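Local structure of glycoside hydrolase family 61 (Trichoderma reesei QM6a, 5O2X) at residues V206-N209 with P214-Y217; D73-Q78 with Y153-E158; V32-A37 with V104-L109. The protein is a copper-dependent lytic polysaccharide monooxygenase of family AA9 that probably cleaves cellulose chains by oxidation. All coordinates share one frame; numbering follows the deposited sequence. Where two conformers were deposited one is given.

Overall arrangement
The three contacts illustrate how an AA9 domain, a beta-sandwich core with long surface loops, uses different kinds of packing at different depths. Contact 2 lies deepest, its centre about 6 Å from the centre of the chain, where strand 74-80 of one sheet faces strand 151-161 of the other. Contact 3 adjoins it, centre to centre about 14 Å away; V154 CG2 packs on W34 and L109, and their segments alternate along the sequence. Contact 1 follows later, in the loop region between strands 193-194 and 241-243, its centre about 26 Å from that of contact 2 and about 30 Å from that of contact 3, on the opposite side of the chain's centre from the latter. Contacts 2 and 3 thus form one continuous packed region, and contact 1 a separate surface one.

Contact 1 (V206-N209 with P214-Y217); sequences VLIN and PLNY. With MAN (alpha-D-mannopyranose), chain G.
I208 and Y217 approach from two irregular, mostly extended segments whose backbones stay well apart, with CA atoms 8.6 Å from each other, so side chains must bridge the space. Both segments belong to the long C-terminal loop region of the AA9 domain, outside its beta-sandwich core, and only four residues separate them. I208 carries the contact. With CG1 anti to the backbone N (chi1 -177°) and the chain extended beyond it, its CD1 reaches across to the Y217 ring and meets CD1 of that ring at 3.4 Å. The methyl arrives at the ring edge, in its plane, and the two side chains cross at about a right angle. The same I208 CD1 lies 4.4 Å from L215 CD1, so one methyl serves both apolar neighbours. L215 and Y217 also rest on L119 of strand 110-121, which ties this surface loop to the sheet. The phenol is anchored at its far end by a hydrogen bond from Y217 OH to G205 O, while the ring meets W128 edge-to-face. Near P214, which follows a cis peptide bond, a glycan mannose attached to the protein adds a polar fastening: its O4 donates to P214 O at 2.7 Å.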
loop_
_atom_site.group_PDB
_atom_site.type_symbol
_atom_site.label_atom_id
_atom_site.label_comp_id
_atom_site.label_asym_id
_atom_site.label_seq_id
_atom_site.Cartn_x
_atom_site.Cartn_y
_atom_site.Cartn_z
ATOM N N VAL A 206 -8.632 13.006 6.335
ATOM C CA VAL A 206 -9.575 12.518 5.305
ATOM C C VAL A 206 -10.465 13.650 4.805
ATOM O O VAL A 206 -10.609 13.819 3.606
ATOM C CB VAL A 206 -10.411 11.341 5.839
ATOM C CG1 VAL A 206 -11.542 10.984 4.859
ATOM C CG2 VAL A 206 -9.522 10.140 6.107
ATOM N N LEU A 207 -11.069 14.377 5.742
ATOM C CA LEU A 207 -11.944 15.509 5.417
ATOM C C LEU A 207 -11.095 16.754 5.689
ATOM O O LEU A 207 -10.951 17.183 6.841
ATOM C CB LEU A 207 -13.227 15.441 6.253
ATOM C CG LEU A 207 -14.199 16.588 6.008
ATOM C CD1 LEU A 207 -14.666 16.632 4.567
ATOM C CD2 LEU A 207 -15.382 16.450 6.935
ATOM N N ILE A 208 -10.507 17.281 4.639
ATOM C CA ILE A 208 -9.456 18.256 4.743
ATOM C C ILE A 208 -9.366 19.063 3.467
ATOM O O ILE A 208 -9.344 18.482 2.374
ATOM C CB ILE A 208 -8.111 17.585 5.068
ATOM C CG1 ILE A 208 -7.030 18.671 5.231
ATOM C CG2 ILE A 208 -7.726 16.522 4.045
ATOM C CD1 ILE A 208 -5.703 18.176 5.656
ATOM N N ASN A 209 -9.212 20.372 3.625
ATOM C CA ASN A 209 -8.910 21.267 2.520
ATOM C C ASN A 209 -7.419 21.496 2.492
ATOM O O ASN A 209 -6.865 22.108 3.419
ATOM C CB ASN A 209 -9.648 22.590 2.739
ATOM C CG ASN A 209 -9.429 23.542 1.622
ATOM O OD1 ASN A 209 -8.916 23.151 0.543
ATOM N ND2 ASN A 209 -9.837 24.787 1.813
ATOM N N PRO A 214 -1.200 28.649 6.156
ATOM C CA PRO A 214 -0.435 27.471 6.493
ATOM C C PRO A 214 -1.312 26.212 6.662
ATOM O O PRO A 214 -2.524 26.314 6.804
ATOM C CB PRO A 214 0.264 27.834 7.814
ATOM C CG PRO A 214 -0.553 28.897 8.376
ATOM C CD PRO A 214 -1.156 29.649 7.230
ATOM N N LEU A 215 -0.698 25.051 6.606
ATOM C CA LEU A 215 -1.397 23.792 6.589
ATOM C C LEU A 215 -0.615 22.793 7.425
ATOM O O LEU A 215 0.593 22.664 7.307
ATOM C CB LEU A 215 -1.497 23.271 5.163
ATOM C CG LEU A 215 -2.242 21.957 4.939
ATOM C CD1 LEU A 215 -3.670 22.019 5.344
ATOM C CD2 LEU A 215 -2.099 21.522 3.491
ATOM N N ASN A 216 -1.337 22.025 8.237
ATOM C CA ASN A 216 -0.814 20.874 8.932
ATOM C C ASN A 216 -1.602 19.623 8.515
ATOM O O ASN A 216 -2.719 19.732 7.994
ATOM C CB ASN A 216 -0.892 21.022 10.429
ATOM C CG ASN A 216 0.007 22.110 10.968
ATOM O OD1 ASN A 216 -0.396 22.880 11.838
ATOM N ND2 ASN A 216 1.256 22.108 10.539
ATOM N N TYR A 217 -1.010 18.442 8.742
ATOM C CA TYR A 217 -1.629 17.199 8.267
ATOM C C TYR A 217 -1.407 16.040 9.194
ATOM O O TYR A 217 -0.256 15.705 9.449
ATOM C CB TYR A 217 -1.148 16.825 6.881
ATOM C CG TYR A 217 -1.917 15.667 6.301
ATOM C CD1 TYR A 217 -3.215 15.853 5.906
ATOM C CD2 TYR A 217 -1.375 14.410 6.197
ATOM C CE1 TYR A 217 -3.957 14.813 5.397
ATOM C CE2 TYR A 217 -2.109 13.350 5.677
ATOM C CZ TYR A 217 -3.415 13.559 5.287
ATOM O OH TYR A 217 -4.126 12.498 4.815
HETATM C C1 MAN G . -6.995 27.657 5.263
HETATM C C2 MAN G . -6.782 29.073 5.860
HETATM C C3 MAN G . -5.458 29.097 6.644
HETATM C C4 MAN G . -5.415 27.985 7.688
HETATM C C5 MAN G . -5.744 26.635 7.058
HETATM C C6 MAN G . -5.998 25.586 8.127
HETATM O O2 MAN G . -7.850 29.392 6.727
HETATM O O3 MAN G . -5.272 30.353 7.303
HETATM O O4 MAN G . -4.106 27.949 8.301
HETATM O O5 MAN G . -6.979 26.708 6.333
HETATM O O6 MAN G . -5.638 24.307 7.607
#

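Contact 2 (D73-Q78 with Y153-E158); sequences DTILFQ and YVLRHE. With MAN (alpha-D-mannopyranose), chain N; NAG (2-acetamido-2-deoxy-beta-D-glucopyranose), chain C; MAN (alpha-D-mannopyranose), chain M.
F77 and H157 lie face to face, their ring centroids 3.9 Å apart and their planes 15° from parallel. The two side chains run antiparallel and overlap, so each CB sits over the partner ring: H157 CB is 3.9 Å from the F77 centroid, and F77 CB is 4.2 Å from that of H157. I75 CG2 lies over the other face of the phenyl, toward its rim, leaving F77 sandwiched. At the edge of the ring, L155 CD2 approaches F77 CZ to 3.7 Å. A chi1 of 167° sends L155 CG across toward strand 74-78, and chi2 (61°) turns CD2 to the ring edge, where it also meets I75 CD1 tip to tip. The imidazole is fixed by hydrogen bonds to D92 through ND1 and to W79 through NE2, which hold its plane against the phenyl. Replacing F77 with an alanine would remove the stacked ring, and is likely to leave a gap beneath the imidazole and take from L155 CD2 one of its apolar partners across the contact. Strands 74-78 and 153-158 cross at -46°; F77 also packs on I4 and I7 of strand 3-9 and V142 of strand 139-143, while strands 90-96 and 172-183 flank strand 151-161.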
loop_
_atom_site.group_PDB
_atom_site.type_symbol
_atom_site.label_atom_id
_atom_site.label_comp_id
_atom_site.label_asym_id
_atom_site.label_seq_id
_atom_site.Cartn_x
_atom_site.Cartn_y
_atom_site.Cartn_z
ATOM N N ASP A 73 14.725 -6.411 4.033
ATOM C CA ASP A 73 14.694 -6.162 2.590
ATOM C C ASP A 73 13.851 -4.925 2.280
ATOM O O ASP A 73 12.908 -4.595 3.017
ATOM C CB ASP A 73 14.047 -7.381 1.842
ATOM C CG ASP A 73 14.901 -8.617 1.777
ATOM O OD1 ASP A 73 16.082 -8.533 2.176
ATOM O OD2 ASP A 73 14.380 -9.672 1.264
ATOM N N THR A 74 14.204 -4.249 1.183
ATOM C CA THR A 74 13.385 -3.148 0.735
ATOM C C THR A 74 12.570 -3.584 -0.485
ATOM O O THR A 74 12.971 -4.414 -1.290
ATOM C CB THR A 74 14.107 -1.856 0.436
ATOM O OG1 THR A 74 14.806 -1.961 -0.768
ATOM C CG2 THR A 74 14.870 -1.342 1.619
ATOM N N ILE A 75 11.370 -3.024 -0.548
ATOM C CA ILE A 75 10.409 -3.323 -1.618
ATOM C C ILE A 75 10.058 -2.001 -2.293
ATOM O O ILE A 75 9.637 -1.043 -1.641
ATOM C CB ILE A 75 9.145 -3.982 -1.042
ATOM C CG1 ILE A 75 9.531 -5.296 -0.334
ATOM C CG2 ILE A 75 8.131 -4.219 -2.177
ATOM C CD1 ILE A 75 8.372 -6.061 0.235
ATOM N N LEU A 76 10.255 -1.980 -3.598
ATOM C CA LEU A 76 9.904 -0.858 -4.464
ATOM C C LEU A 76 8.583 -1.162 -5.137
ATOM O O LEU A 76 8.401 -2.235 -5.736
ATOM C CB LEU A 76 11.041 -0.630 -5.485
ATOM C CG LEU A 76 10.773 0.473 -6.510
ATOM C CD1 LEU A 76 12.066 1.110 -6.883
ATOM C CD2 LEU A 76 10.032 -0.080 -7.750
ATOM N N PHE A 77 7.651 -0.212 -5.044
ATOM C CA PHE A 77 6.352 -0.282 -5.706
ATOM C C PHE A 77 6.390 0.607 -6.943
ATOM O O PHE A 77 6.759 1.772 -6.842
ATOM C CB PHE A 77 5.249 0.230 -4.798
ATOM C CG PHE A 77 5.132 -0.504 -3.499
ATOM C CD1 PHE A 77 4.474 -1.721 -3.385
ATOM C CD2 PHE A 77 5.712 0.057 -2.373
ATOM C CE1 PHE A 77 4.399 -2.355 -2.166
ATOM C CE2 PHE A 77 5.621 -0.537 -1.153
ATOM C CZ PHE A 77 4.969 -1.742 -1.035
ATOM N N GLN A 78 5.982 0.064 -8.096
ATOM C CA GLN A 78 5.953 0.811 -9.364
ATOM C C GLN A 78 4.519 1.084 -9.776
ATOM O O GLN A 78 3.797 0.152 -10.159
ATOM C CB GLN A 78 6.649 0.012 -10.441
ATOM C CG GLN A 78 6.644 0.685 -11.825
ATOM C CD GLN A 78 7.572 1.871 -11.842
ATOM O OE1 GLN A 78 8.803 1.699 -11.760
ATOM N NE2 GLN A 78 7.015 3.084 -11.914
ATOM N N TYR A 153 2.610 -12.511 5.515
ATOM C CA TYR A 153 1.946 -11.254 5.730
ATOM C C TYR A 153 1.355 -10.711 4.442
ATOM O O TYR A 153 1.962 -10.830 3.372
ATOM C CB TYR A 153 2.910 -10.176 6.231
ATOM C CG TYR A 153 3.585 -10.492 7.559
ATOM C CD1 TYR A 153 4.746 -11.265 7.613
ATOM C CD2 TYR A 153 3.099 -9.993 8.756
ATOM C CE1 TYR A 153 5.365 -11.596 8.835
ATOM C CE2 TYR A 153 3.710 -10.300 9.980
ATOM C CZ TYR A 153 4.862 -11.070 9.989
ATOM O OH TYR A 153 5.444 -11.351 11.218
ATOM N N VAL A 154 0.199 -10.057 4.561
ATOM C CA VAL A 154 -0.287 -9.185 3.497
ATOM C C VAL A 154 0.360 -7.810 3.726
ATOM O O VAL A 154 0.246 -7.222 4.803
ATOM C CB VAL A 154 -1.800 -9.081 3.489
ATOM C CG1 VAL A 154 -2.270 -8.017 2.498
ATOM C CG2 VAL A 154 -2.416 -10.417 3.098
ATOM N N LEU A 155 0.998 -7.323 2.662
ATOM C CA LEU A 155 1.569 -5.978 2.581
ATOM C C LEU A 155 0.522 -5.115 1.861
ATOM O O LEU A 155 0.195 -5.394 0.708
ATOM C CB LEU A 155 2.887 -6.044 1.831
ATOM C CG LEU A 155 3.543 -4.784 1.349
ATOM C CD1 LEU A 155 3.867 -3.912 2.498
ATOM C CD2 LEU A 155 4.780 -5.126 0.526
ATOM N N ARG A 156 0.005 -4.113 2.551
ATOM C CA ARG A 156 -1.019 -3.218 2.042
ATOM C C ARG A 156 -0.389 -1.859 1.875
ATOM O O ARG A 156 -0.137 -1.143 2.841
ATOM C CB ARG A 156 -2.210 -3.179 3.001
ATOM C CG ARG A 156 -3.360 -2.290 2.573
ATOM C CD ARG A 156 -4.421 -2.204 3.661
ATOM N NE ARG A 156 -5.578 -1.388 3.298
ATOM C CZ ARG A 156 -5.590 -0.064 3.267
ATOM N NH1 ARG A 156 -4.523 0.619 3.673
ATOM N NH2 ARG A 156 -6.650 0.596 2.825
ATOM N N HIS A 157 -0.123 -1.512 0.601
ATOM C CA HIS A 157 0.454 -0.214 0.217
ATOM C C HIS A 157 -0.666 0.690 -0.254
ATOM O O HIS A 157 -1.607 0.219 -0.901
ATOM C CB HIS A 157 1.442 -0.489 -0.924
ATOM C CG HIS A 157 1.989 0.738 -1.564
ATOM N ND1 HIS A 157 2.896 1.590 -0.996
ATOM C CD2 HIS A 157 1.712 1.313 -2.766
ATOM C CE1 HIS A 157 3.172 2.584 -1.825
ATOM N NE2 HIS A 157 2.468 2.440 -2.921
ATOM N N GLU A 158 -0.618 1.980 0.048
ATOM C CA GLU A 158 -1.754 2.817 -0.299
ATOM C C GLU A 158 -1.302 4.251 -0.521
ATOM O O GLU A 158 -0.583 4.843 0.280
ATOM C CB GLU A 158 -2.755 2.775 0.860
ATOM C CG GLU A 158 -4.032 3.566 0.686
ATOM C CD GLU A 158 -4.946 3.387 1.878
ATOM O OE1 GLU A 158 -4.404 3.337 3.019
ATOM O OE2 GLU A 158 -6.174 3.242 1.695
HETATM C C1 MAN N . 17.056 -0.961 -5.867
HETATM C C2 MAN N . 16.467 -2.353 -5.702
HETATM C C3 MAN N . 15.022 -2.252 -5.163
HETATM C C4 MAN N . 15.027 -1.452 -3.879
HETATM C C5 MAN N . 15.629 -0.082 -4.169
HETATM C C6 MAN N . 15.754 0.775 -2.943
HETATM O O2 MAN N . 17.242 -3.131 -4.812
HETATM O O3 MAN N . 14.500 -3.564 -4.981
HETATM O O4 MAN N . 13.693 -1.330 -3.408
HETATM O O5 MAN N . 16.943 -0.201 -4.682
HETATM O O6 MAN N . 16.441 0.057 -1.886
HETATM C C1 NAG C . 9.605 4.656 -15.386
HETATM C C2 NAG C . 10.583 3.921 -16.251
HETATM C C3 NAG C . 9.833 3.401 -17.476
HETATM C C4 NAG C . 8.660 2.547 -17.088
HETATM C C5 NAG C . 7.794 3.244 -16.049
HETATM C C6 NAG C . 6.798 2.313 -15.423
HETATM C C7 NAG C . 12.929 4.358 -16.726
HETATM C C8 NAG C . 13.943 5.371 -17.153
HETATM N N2 NAG C . 11.673 4.783 -16.638
HETATM O O3 NAG C . 10.697 2.664 -18.356
HETATM O O4 NAG C . 7.842 2.226 -18.232
HETATM O O5 NAG C . 8.623 3.725 -14.950
HETATM O O6 NAG C . 7.423 1.166 -14.870
HETATM O O7 NAG C . 13.245 3.192 -16.437
HETATM C C1 MAN M . 12.385 3.956 -10.894
HETATM C C2 MAN M . 12.017 2.656 -11.550
HETATM C C3 MAN M . 13.229 1.984 -12.156
HETATM C C4 MAN M . 14.002 2.918 -13.052
HETATM C C5 MAN M . 14.267 4.237 -12.335
HETATM C C6 MAN M . 14.870 5.282 -13.241
HETATM O O2 MAN M . 11.060 2.958 -12.570
HETATM O O3 MAN M . 12.840 0.819 -12.899
HETATM O O4 MAN M . 15.253 2.302 -13.391
HETATM O O5 MAN M . 13.081 4.799 -11.781
HETATM O O6 MAN M . 15.263 6.436 -12.496
#

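Contact 3 (V32-A37 with V104-L109); sequences VGWTAA and VDKTTL. With NAG (2-acetamido-2-deoxy-beta-D-glucopyranose), chain B.
W34 and K106 make the main apolar contact. The lysine's CB lies 3.8 Å from W34 CZ3, at the six-membered end of the indole, and the two side chains cross obliquely. A chi1 of 70° tucks K106 CG in over its own backbone, and from there the extended chain carries its CD past CZ3 at 4.1 Å. V104 adds a looser touch at the ring edge, with CG1 near the indole plane and 4.3 Å from W34 CZ2. Thus aliphatic carbon, including that of a charged side chain, packs against the six-membered ring of the indole.

Polar bonds secure both participants from outside the pair: the indole NE1 is hydrogen-bonded to N179 OD1, and the amino group of K106 reaches A60 O. Within 104-109, D105 organises the turn. Its OD1 accepts twice from T107, from the backbone N at 3.0 Å and from OG1 at 2.7 Å, both on the same face of the carboxylate. Its carbonyl oxygen also accepts twice, from T108 N and from T108 OG1, the hydroxyl at 2.7 Å and in the carbonyl plane.

W34 also packs on V154 and C177, so the contact joins two loops against the sheet containing strands 151-161 and 172-183. Locally, the signature is an Asx turn at D105 leading into the short 3-10 segment 106-108, just before strand 110-121 of the AA9 beta-sandwich.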
loop_
_atom_site.group_PDB
_atom_site.type_symbol
_atom_site.label_atom_id
_atom_site.label_comp_id
_atom_site.label_asym_id
_atom_site.label_seq_id
_atom_site.Cartn_x
_atom_site.Cartn_y
_atom_site.Cartn_z
ATOM N N VAL A 32 1.731 -12.044 -7.097
ATOM C CA VAL A 32 1.783 -11.700 -5.678
ATOM C C VAL A 32 0.809 -10.628 -5.295
ATOM O O VAL A 32 0.548 -10.434 -4.109
ATOM C CB VAL A 32 3.220 -11.311 -5.275
ATOM C CG1 VAL A 32 4.171 -12.450 -5.482
ATOM C CG2 VAL A 32 3.692 -10.062 -5.969
ATOM N N GLY A 33 0.252 -9.888 -6.272
ATOM C CA GLY A 33 -0.750 -8.871 -6.011
ATOM C C GLY A 33 -2.141 -9.450 -6.003
ATOM O O GLY A 33 -2.459 -10.336 -6.808
ATOM N N TRP A 34 -2.988 -8.964 -5.085
ATOM C CA TRP A 34 -4.367 -9.456 -5.004
ATOM C C TRP A 34 -5.159 -9.110 -6.266
ATOM O O TRP A 34 -4.933 -8.108 -6.936
ATOM C CB TRP A 34 -5.036 -8.881 -3.769
ATOM C CG TRP A 34 -4.599 -9.556 -2.476
ATOM C CD1 TRP A 34 -3.333 -9.924 -2.122
ATOM C CD2 TRP A 34 -5.473 -10.008 -1.441
ATOM N NE1 TRP A 34 -3.373 -10.580 -0.908
ATOM C CE2 TRP A 34 -4.675 -10.677 -0.485
ATOM C CE3 TRP A 34 -6.863 -9.995 -1.263
ATOM C CZ2 TRP A 34 -5.206 -11.321 0.624
ATOM C CZ3 TRP A 34 -7.373 -10.624 -0.144
ATOM C CH2 TRP A 34 -6.567 -11.288 0.763
ATOM N N THR A 35 -6.115 -9.985 -6.574
ATOM C CA THR A 35 -7.060 -9.689 -7.650
ATOM C C THR A 35 -8.061 -8.656 -7.163
ATOM O O THR A 35 -8.570 -8.807 -6.062
ATOM C CB THR A 35 -7.790 -10.974 -8.042
ATOM O OG1 THR A 35 -6.806 -11.923 -8.492
ATOM C CG2 THR A 35 -8.840 -10.751 -9.117
ATOM N N ALA A 36 -8.305 -7.607 -7.925
ATOM C CA ALA A 36 -9.250 -6.575 -7.519
ATOM C C ALA A 36 -9.920 -5.991 -8.756
ATOM O O ALA A 36 -9.461 -6.158 -9.888
ATOM C CB ALA A 36 -8.584 -5.497 -6.683
ATOM N N ALA A 37 -11.014 -5.275 -8.506
ATOM C CA ALA A 37 -11.917 -4.828 -9.561
ATOM C C ALA A 37 -11.750 -3.340 -9.906
ATOM O O ALA A 37 -12.685 -2.728 -10.434
ATOM C CB ALA A 37 -13.347 -5.180 -9.218
ATOM N N VAL A 104 -6.145 -16.715 3.460
ATOM C CA VAL A 104 -6.628 -15.974 4.617
ATOM C C VAL A 104 -7.916 -15.227 4.285
ATOM O O VAL A 104 -8.091 -14.717 3.180
ATOM C CB VAL A 104 -5.561 -14.957 5.115
ATOM C CG1 VAL A 104 -5.297 -13.809 4.148
ATOM C CG2 VAL A 104 -5.851 -14.441 6.508
ATOM N N ASP A 105 -8.810 -15.102 5.260
ATOM C CA ASP A 105 -10.001 -14.274 5.103
ATOM C C ASP A 105 -9.553 -12.824 5.326
ATOM O O ASP A 105 -9.186 -12.436 6.434
ATOM C CB ASP A 105 -11.011 -14.733 6.139
ATOM C CG ASP A 105 -12.300 -13.925 6.161
ATOM O OD1 ASP A 105 -12.359 -12.863 5.525
ATOM O OD2 ASP A 105 -13.253 -14.387 6.845
ATOM N N LYS A 106 -9.647 -12.007 4.275
ATOM C CA LYS A 106 -9.169 -10.619 4.401
ATOM C C LYS A 106 -9.846 -9.843 5.482
ATOM O O LYS A 106 -9.272 -8.856 5.967
ATOM C CB LYS A 106 -9.319 -9.890 3.050
ATOM C CG LYS A 106 -10.749 -9.602 2.632
ATOM C CD LYS A 106 -10.813 -8.920 1.259
ATOM C CE LYS A 106 -12.228 -8.553 0.882
ATOM N NZ LYS A 106 -12.293 -7.925 -0.475
ATOM N N THR A 107 -11.082 -10.215 5.849
ATOM C CA THR A 107 -11.820 -9.467 6.871
ATOM C C THR A 107 -11.299 -9.679 8.285
ATOM O O THR A 107 -11.723 -8.995 9.222
ATOM C CB THR A 107 -13.316 -9.802 6.831
ATOM O OG1 THR A 107 -13.537 -11.140 7.280
ATOM C CG2 THR A 107 -13.929 -9.561 5.500
ATOM N N THR A 108 -10.331 -10.582 8.442
ATOM C CA THR A 108 -9.696 -10.895 9.707
ATOM C C THR A 108 -8.327 -10.234 9.850
ATOM O O THR A 108 -7.718 -10.303 10.935
ATOM C CB THR A 108 -9.533 -12.430 9.914
ATOM O OG1 THR A 108 -8.543 -12.949 9.050
ATOM C CG2 THR A 108 -10.848 -13.162 9.781
ATOM N N LEU A 109 -7.804 -9.650 8.785
ATOM C CA LEU A 109 -6.435 -9.137 8.807
ATOM C C LEU A 109 -6.355 -7.917 9.713
ATOM O O LEU A 109 -7.166 -6.984 9.614
ATOM C CB LEU A 109 -5.991 -8.757 7.390
ATOM C CG LEU A 109 -5.802 -9.923 6.427
ATOM C CD1 LEU A 109 -5.650 -9.413 5.011
ATOM C CD2 LEU A 109 -4.590 -10.756 6.823
HETATM C C1 NAG B . -18.028 -6.105 -7.236
HETATM C C2 NAG B . -18.306 -5.631 -8.661
HETATM C C3 NAG B . -19.799 -5.289 -8.755
HETATM C C4 NAG B . -20.673 -6.424 -8.305
HETATM C C5 NAG B . -20.253 -6.914 -6.942
HETATM C C6 NAG B . -20.994 -8.179 -6.451
HETATM C C7 NAG B . -16.839 -4.210 -10.012
HETATM C C8 NAG B . -16.202 -2.858 -10.157
HETATM N N2 NAG B . -17.539 -4.419 -8.930
HETATM O O3 NAG B . -20.113 -4.952 -10.129
HETATM O O4 NAG B . -22.053 -6.033 -8.294
HETATM O O5 NAG B . -18.873 -7.228 -6.959
HETATM O O6 NAG B . -21.045 -9.169 -7.458
HETATM O O7 NAG B . -16.697 -5.065 -10.868
#